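Local coordinates for uncharacterized protein (Leishmania major, PDB 2B4W) that is of unknown function but belongs to a family related to the beta-fructosidases and probably folds as a beta-propeller, at residues A[126-132]-A[170-176]; A[144-149]-A[160-166]. All coordinates share one frame; numbering follows the deposited sequence.

Overall arrangement
Both contacts belong to the all-beta body of the chain. Contact 2 (144-149 with 160-166) lies within the four-stranded antiparallel sheet of strands 136-139, 145-149, 159-164 and 180-181; it is the central hairpin, largely buried and joined by a ladder of backbone hydrogen bonds. Contact 1 (126-132 with 170-176) lies where the preceding sheet meets that one: partly buried, it joins the exit of strand 121-127 to the short helix that follows the hairpin, mainly by apolar packing and one hydroxyl bond. Contact 2 is nested in the loop closed by contact 1; their centres are 12 Å apart. They meet where L170 packs on V147 and V174 on L164. This fits neighbouring blades of a propeller.

Contact 1. Residues A[126-132]-A[170-176]; sequences TRGPGCM and LGAEVIA
T126 and L170 meet with their side chains at about a right angle, and the hydroxyl of T126 makes the one hydrogen bond between the segments, from OG1 to L170 O at 3.0 Å. Chi1 of -155° puts OG1 opposite the backbone N, where it approaches the carbonyl oxygen from a point tilted off the carbonyl plane. The methyl branch of T126 also lies beside that oxygen, and its CG2 touches L170 CD2 at 4.0 Å. Next along the chain, G171 is the N-cap of helix 172-176, and its CA makes a weak, bent CA-H...O contact with R127 O. The first helical residue, A172, presses its methyl onto the G128-P129 peptide link, with CB 3.4 Å from P129 N. R127 NH1 comes obliquely to the same methyl, 3.5 Å from A172 CB. The guanidinium is held by its own segment, since R127 NH1 donates to G128 O at 3.1 Å with an N-H...O angle of 166° and the acceptor close to the guanidinium plane. I175 fills the other end. Its CG2 packs against the proline ring at P129 CD and also meets the selenium of M132, a selenomethionine, at 3.7 Å from SE. The CD1 branch of I175 instead reaches G128 CA, also at 3.7 Å. Behind T126 and G128, strand 110-116 continues the first sheet through backbone bonds to F114 and G112; M132 and L170 reach the next sheet at S149 and V147. With one hydroxyl bond across it and the arginine bonded within its own segment, this joint between two sheets depends chiefly on apolar fit round P129, A172 and I175, not on charge pairing.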
loop_
_atom_site.group_PDB
_atom_site.type_symbol
_atom_site.label_atom_id
_atom_site.label_comp_id
_atom_site.label_asym_id
_atom_site.label_seq_id
_atom_site.Cartn_x
_atom_site.Cartn_y
_atom_site.Cartn_z
ATOM N N THR A 126 8.370 7.896 15.028
ATOM C CA THR A 126 9.425 8.371 14.137
ATOM C C THR A 126 8.814 8.754 12.789
ATOM O O THR A 126 7.604 8.589 12.627
ATOM C CB THR A 126 10.529 7.332 13.929
ATOM O OG1 THR A 126 11.756 7.985 13.574
ATOM C CG2 THR A 126 10.184 6.427 12.748
ATOM N N ARG A 127 9.646 9.264 11.884
ATOM C CA ARG A 127 9.208 9.766 10.600
ATOM C C ARG A 127 10.336 9.812 9.580
ATOM O O ARG A 127 11.511 9.713 9.901
ATOM C CB ARG A 127 8.627 11.185 10.745
ATOM C CG ARG A 127 9.684 12.153 11.297
ATOM C CD ARG A 127 9.730 13.365 10.387
ATOM N NE ARG A 127 10.430 14.504 10.942
ATOM C CZ ARG A 127 11.587 15.026 10.574
ATOM N NH1 ARG A 127 12.328 14.554 9.578
ATOM N NH2 ARG A 127 12.035 16.088 11.246
ATOM N N GLY A 128 9.947 9.976 8.315
ATOM C CA GLY A 128 10.917 10.073 7.238
ATOM C C GLY A 128 11.380 11.507 7.026
ATOM O O GLY A 128 11.013 12.402 7.781
ATOM N N PRO A 129 12.200 11.691 5.999
ATOM C CA PRO A 129 12.703 13.003 5.613
ATOM C C PRO A 129 11.639 13.926 5.045
ATOM O O PRO A 129 10.624 13.527 4.495
ATOM C CB PRO A 129 13.708 12.695 4.500
ATOM C CG PRO A 129 13.347 11.340 4.005
ATOM C CD PRO A 129 12.726 10.603 5.162
ATOM N N GLY A 130 11.873 15.233 5.175
ATOM C CA GLY A 130 10.914 16.194 4.652
ATOM C C GLY A 130 10.685 15.990 3.174
ATOM O O GLY A 130 11.594 15.565 2.464
ATOM N N CYS A 131 9.462 16.280 2.747
ATOM C CA CYS A 131 9.029 16.099 1.377
ATOM C C CYS A 131 9.386 14.728 0.799
ATOM O O CYS A 131 9.896 14.587 -0.315
ATOM C CB CYS A 131 9.609 17.224 0.506
ATOM S SG CYS A 131 8.943 18.851 0.926
HETATM N N MSE A 132 9.070 13.673 1.547
HETATM C CA MSE A 132 9.177 12.306 1.065
HETATM C C MSE A 132 7.952 11.516 1.541
HETATM O O MSE A 132 7.501 11.628 2.684
HETATM C CB MSE A 132 10.455 11.600 1.531
HETATM C CG MSE A 132 10.588 10.208 0.970
HETATM SE SE MSE A 132 12.006 9.059 1.427
HETATM C CE MSE A 132 13.314 10.076 0.442
ATOM N N LEU A 170 14.933 3.282 12.590
ATOM C CA LEU A 170 14.149 3.969 11.589
ATOM C C LEU A 170 14.024 5.459 11.936
ATOM O O LEU A 170 13.682 5.777 13.073
ATOM C CB LEU A 170 12.762 3.339 11.506
ATOM C CG LEU A 170 11.971 3.685 10.247
ATOM C CD1 LEU A 170 12.603 3.039 9.034
ATOM C CD2 LEU A 170 10.529 3.240 10.384
ATOM N N GLY A 171 14.290 6.304 10.959
ATOM C CA GLY A 171 14.261 7.760 11.056
ATOM C C GLY A 171 14.710 8.390 9.741
ATOM O O GLY A 171 15.114 7.656 8.830
ATOM N N ALA A 172 14.618 9.711 9.643
ATOM C CA ALA A 172 14.682 10.456 8.387
ATOM C C ALA A 172 16.012 10.312 7.672
ATOM O O ALA A 172 16.091 10.158 6.450
ATOM C CB ALA A 172 14.366 11.930 8.648
ATOM N N GLU A 173 17.109 10.344 8.431
ATOM C CA GLU A 173 18.405 10.287 7.765
ATOM C C GLU A 173 18.690 8.956 7.095
ATOM O O GLU A 173 18.976 8.920 5.896
ATOM C CB GLU A 173 19.493 10.593 8.801
ATOM C CG GLU A 173 19.253 11.910 9.520
ATOM C CD GLU A 173 18.354 11.813 10.731
ATOM O OE1 GLU A 173 17.858 10.716 11.071
ATOM O OE2 GLU A 173 18.135 12.869 11.370
ATOM N N VAL A 174 18.638 7.857 7.840
ATOM C CA VAL A 174 18.946 6.565 7.212
ATOM C C VAL A 174 17.996 6.277 6.058
ATOM O O VAL A 174 18.333 5.689 5.029
ATOM C CB VAL A 174 18.920 5.417 8.237
ATOM C CG1 VAL A 174 19.877 5.708 9.389
ATOM C CG2 VAL A 174 17.527 5.167 8.782
ATOM N N ILE A 175 16.756 6.718 6.208
ATOM C CA ILE A 175 15.762 6.564 5.156
ATOM C C ILE A 175 16.279 7.227 3.891
ATOM O O ILE A 175 16.459 6.607 2.849
ATOM C CB ILE A 175 14.419 7.164 5.635
ATOM C CG1 ILE A 175 13.746 6.292 6.704
ATOM C CG2 ILE A 175 13.529 7.443 4.446
ATOM C CD1 ILE A 175 12.408 6.732 7.206
ATOM N N ALA A 176 16.549 8.518 4.003
ATOM C CA ALA A 176 17.081 9.346 2.938
ATOM C C ALA A 176 18.308 8.769 2.252
ATOM O O ALA A 176 18.479 8.886 1.037
ATOM C CB ALA A 176 17.435 10.711 3.535
#

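Contact 2. Residues A[144-149]-A[160-166]; sequences RLGVFS and GFVILNS
F148 and F161 are paired across a beta hairpin, at a non-hydrogen-bonded position of two antiparallel strands (145-149 and 160-164) in the middle of a four-stranded sheet, probably one blade of a propeller. The pair stacks edge-to-face: F161 turns its edge to the ring of F148, with CD1 of F161 above the ring centre, centroids 4.8 Å apart and planes at 53°. With CG opposite its backbone N (chi1 177°), F161 lies back along the partner strand, so that F161 CE1 rests 3.7 Å from CA of G146, a residue without a side chain. F148 and F161 are buried further by L231 of strand 223-231, which belongs to the next sheet. On the opposite face V147 and L164 pack diagonally, V147 CG2 3.8 Å from L164 CD1, and L170 closes over V147. Between these layers the hydrogen-bonded pairs L145-L164, V147-V162 and S149-G160 tie the strands, each through two backbone bonds. Among them are L164 N to L145 O, at 2.7 Å, and V162 N to V147 O, at 2.8 Å. Looser packing begins at the end beyond L145 and L164, where R144 and N165 are exposed. They lie alongside, pointing the same way, with R144 CD 4.0 Å from N165 OD1, but their polar ends have other partners: R144 NE forms a salt bridge with D142, and N165 ND2 bonds to E169. The guanidinium keeps one apolar neighbour across the hairpin, the methyl CG2 of I163, which sits over one face near its rim, 3.9 Å from R144 NH1.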
loop_
_atom_site.group_PDB
_atom_site.type_symbol
_atom_site.label_atom_id
_atom_site.label_comp_id
_atom_site.label_asym_id
_atom_site.label_seq_id
_atom_site.Cartn_x
_atom_site.Cartn_y
_atom_site.Cartn_z
ATOM N N ARG A 144 15.573 -8.941 10.721
ATOM C CA ARG A 144 15.894 -7.507 10.684
ATOM C C ARG A 144 14.870 -6.785 9.816
ATOM O O ARG A 144 13.939 -7.425 9.288
ATOM C CB ARG A 144 17.328 -7.294 10.189
ATOM C CG ARG A 144 18.417 -7.784 11.131
ATOM C CD ARG A 144 19.802 -7.504 10.549
ATOM N NE ARG A 144 20.134 -8.467 9.493
ATOM C CZ ARG A 144 21.033 -8.292 8.537
ATOM N NH1 ARG A 144 21.745 -7.180 8.453
ATOM N NH2 ARG A 144 21.243 -9.245 7.626
ATOM N N LEU A 145 15.038 -5.474 9.674
ATOM C CA LEU A 145 14.045 -4.617 9.051
ATOM C C LEU A 145 14.436 -4.167 7.656
ATOM O O LEU A 145 15.407 -3.446 7.451
ATOM C CB LEU A 145 13.799 -3.406 9.957
ATOM C CG LEU A 145 12.645 -2.482 9.573
ATOM C CD1 LEU A 145 11.304 -3.015 10.046
ATOM C CD2 LEU A 145 12.875 -1.087 10.138
ATOM N N GLY A 146 13.663 -4.603 6.652
ATOM C CA GLY A 146 13.831 -4.043 5.328
ATOM C C GLY A 146 13.092 -2.723 5.212
ATOM O O GLY A 146 11.936 -2.592 5.640
ATOM N N VAL A 147 13.756 -1.718 4.640
ATOM C CA VAL A 147 13.083 -0.432 4.470
ATOM C C VAL A 147 13.206 0.063 3.031
ATOM O O VAL A 147 14.278 0.103 2.429
ATOM C CB VAL A 147 13.602 0.653 5.436
ATOM C CG1 VAL A 147 12.676 1.868 5.386
ATOM C CG2 VAL A 147 13.724 0.137 6.866
ATOM N N PHE A 148 12.051 0.454 2.499
ATOM C CA PHE A 148 11.973 1.068 1.186
ATOM C C PHE A 148 11.692 2.570 1.278
ATOM O O PHE A 148 10.756 3.003 1.953
ATOM C CB PHE A 148 10.851 0.468 0.345
ATOM C CG PHE A 148 11.005 -1.011 0.028
ATOM C CD1 PHE A 148 10.515 -1.998 0.871
ATOM C CD2 PHE A 148 11.635 -1.367 -1.147
ATOM C CE1 PHE A 148 10.651 -3.344 0.565
ATOM C CE2 PHE A 148 11.772 -2.708 -1.455
ATOM C CZ PHE A 148 11.266 -3.687 -0.617
ATOM N N SER A 149 12.499 3.351 0.581
ATOM C CA SER A 149 12.335 4.794 0.493
ATOM C C SER A 149 11.768 5.195 -0.853
ATOM O O SER A 149 11.627 4.328 -1.714
ATOM C CB SER A 149 13.711 5.461 0.659
ATOM O OG SER A 149 14.533 5.061 -0.441
ATOM N N GLY A 160 14.230 3.307 -3.331
ATOM C CA GLY A 160 15.417 2.863 -2.633
ATOM C C GLY A 160 15.117 1.803 -1.589
ATOM O O GLY A 160 13.965 1.518 -1.271
ATOM N N PHE A 161 16.167 1.202 -1.047
ATOM C CA PHE A 161 16.040 0.103 -0.118
ATOM C C PHE A 161 17.307 -0.021 0.723
ATOM O O PHE A 161 18.424 -0.056 0.203
ATOM C CB PHE A 161 15.798 -1.222 -0.863
ATOM C CG PHE A 161 15.730 -2.402 0.091
ATOM C CD1 PHE A 161 14.551 -2.672 0.774
ATOM C CD2 PHE A 161 16.792 -3.242 0.313
ATOM C CE1 PHE A 161 14.477 -3.730 1.655
ATOM C CE2 PHE A 161 16.734 -4.279 1.218
ATOM C CZ PHE A 161 15.560 -4.534 1.899
ATOM N N VAL A 162 17.085 -0.117 2.027
ATOM C CA VAL A 162 18.149 -0.390 2.980
ATOM C C VAL A 162 17.696 -1.322 4.093
ATOM O O VAL A 162 16.592 -1.295 4.649
ATOM C CB VAL A 162 18.688 0.920 3.595
ATOM C CG1 VAL A 162 17.666 1.501 4.555
ATOM C CG2 VAL A 162 20.028 0.653 4.267
ATOM N N ILE A 163 18.606 -2.228 4.454
ATOM C CA ILE A 163 18.291 -3.122 5.558
ATOM C C ILE A 163 18.726 -2.527 6.888
ATOM O O ILE A 163 19.921 -2.241 7.019
ATOM C CB ILE A 163 19.003 -4.477 5.401
ATOM C CG1 ILE A 163 18.606 -5.252 4.145
ATOM C CG2 ILE A 163 18.811 -5.304 6.663
ATOM C CD1 ILE A 163 19.487 -6.432 3.809
ATOM N N LEU A 164 17.835 -2.360 7.855
ATOM C CA LEU A 164 18.275 -1.856 9.163
ATOM C C LEU A 164 18.216 -2.949 10.227
ATOM O O LEU A 164 17.585 -3.977 9.987
ATOM C CB LEU A 164 17.425 -0.677 9.600
ATOM C CG LEU A 164 17.274 0.556 8.742
ATOM C CD1 LEU A 164 16.273 1.514 9.392
ATOM C CD2 LEU A 164 18.594 1.268 8.533
ATOM N N ASN A 165 18.859 -2.740 11.385
ATOM C CA ASN A 165 18.847 -3.729 12.445
ATOM C C ASN A 165 17.476 -3.886 13.096
ATOM O O ASN A 165 17.152 -4.990 13.556
ATOM C CB ASN A 165 19.856 -3.428 13.575
ATOM C CG ASN A 165 21.285 -3.526 13.078
ATOM O OD1 ASN A 165 21.672 -4.524 12.464
ATOM N ND2 ASN A 165 22.061 -2.483 13.320
ATOM N N SER A 166 16.714 -2.809 13.159
ATOM C CA SER A 166 15.436 -2.825 13.846
ATOM C C SER A 166 14.691 -1.512 13.695
ATOM O O SER A 166 15.244 -0.542 13.194
ATOM C CB SER A 166 15.595 -3.039 15.352
ATOM O OG SER A 166 16.219 -1.893 15.904
#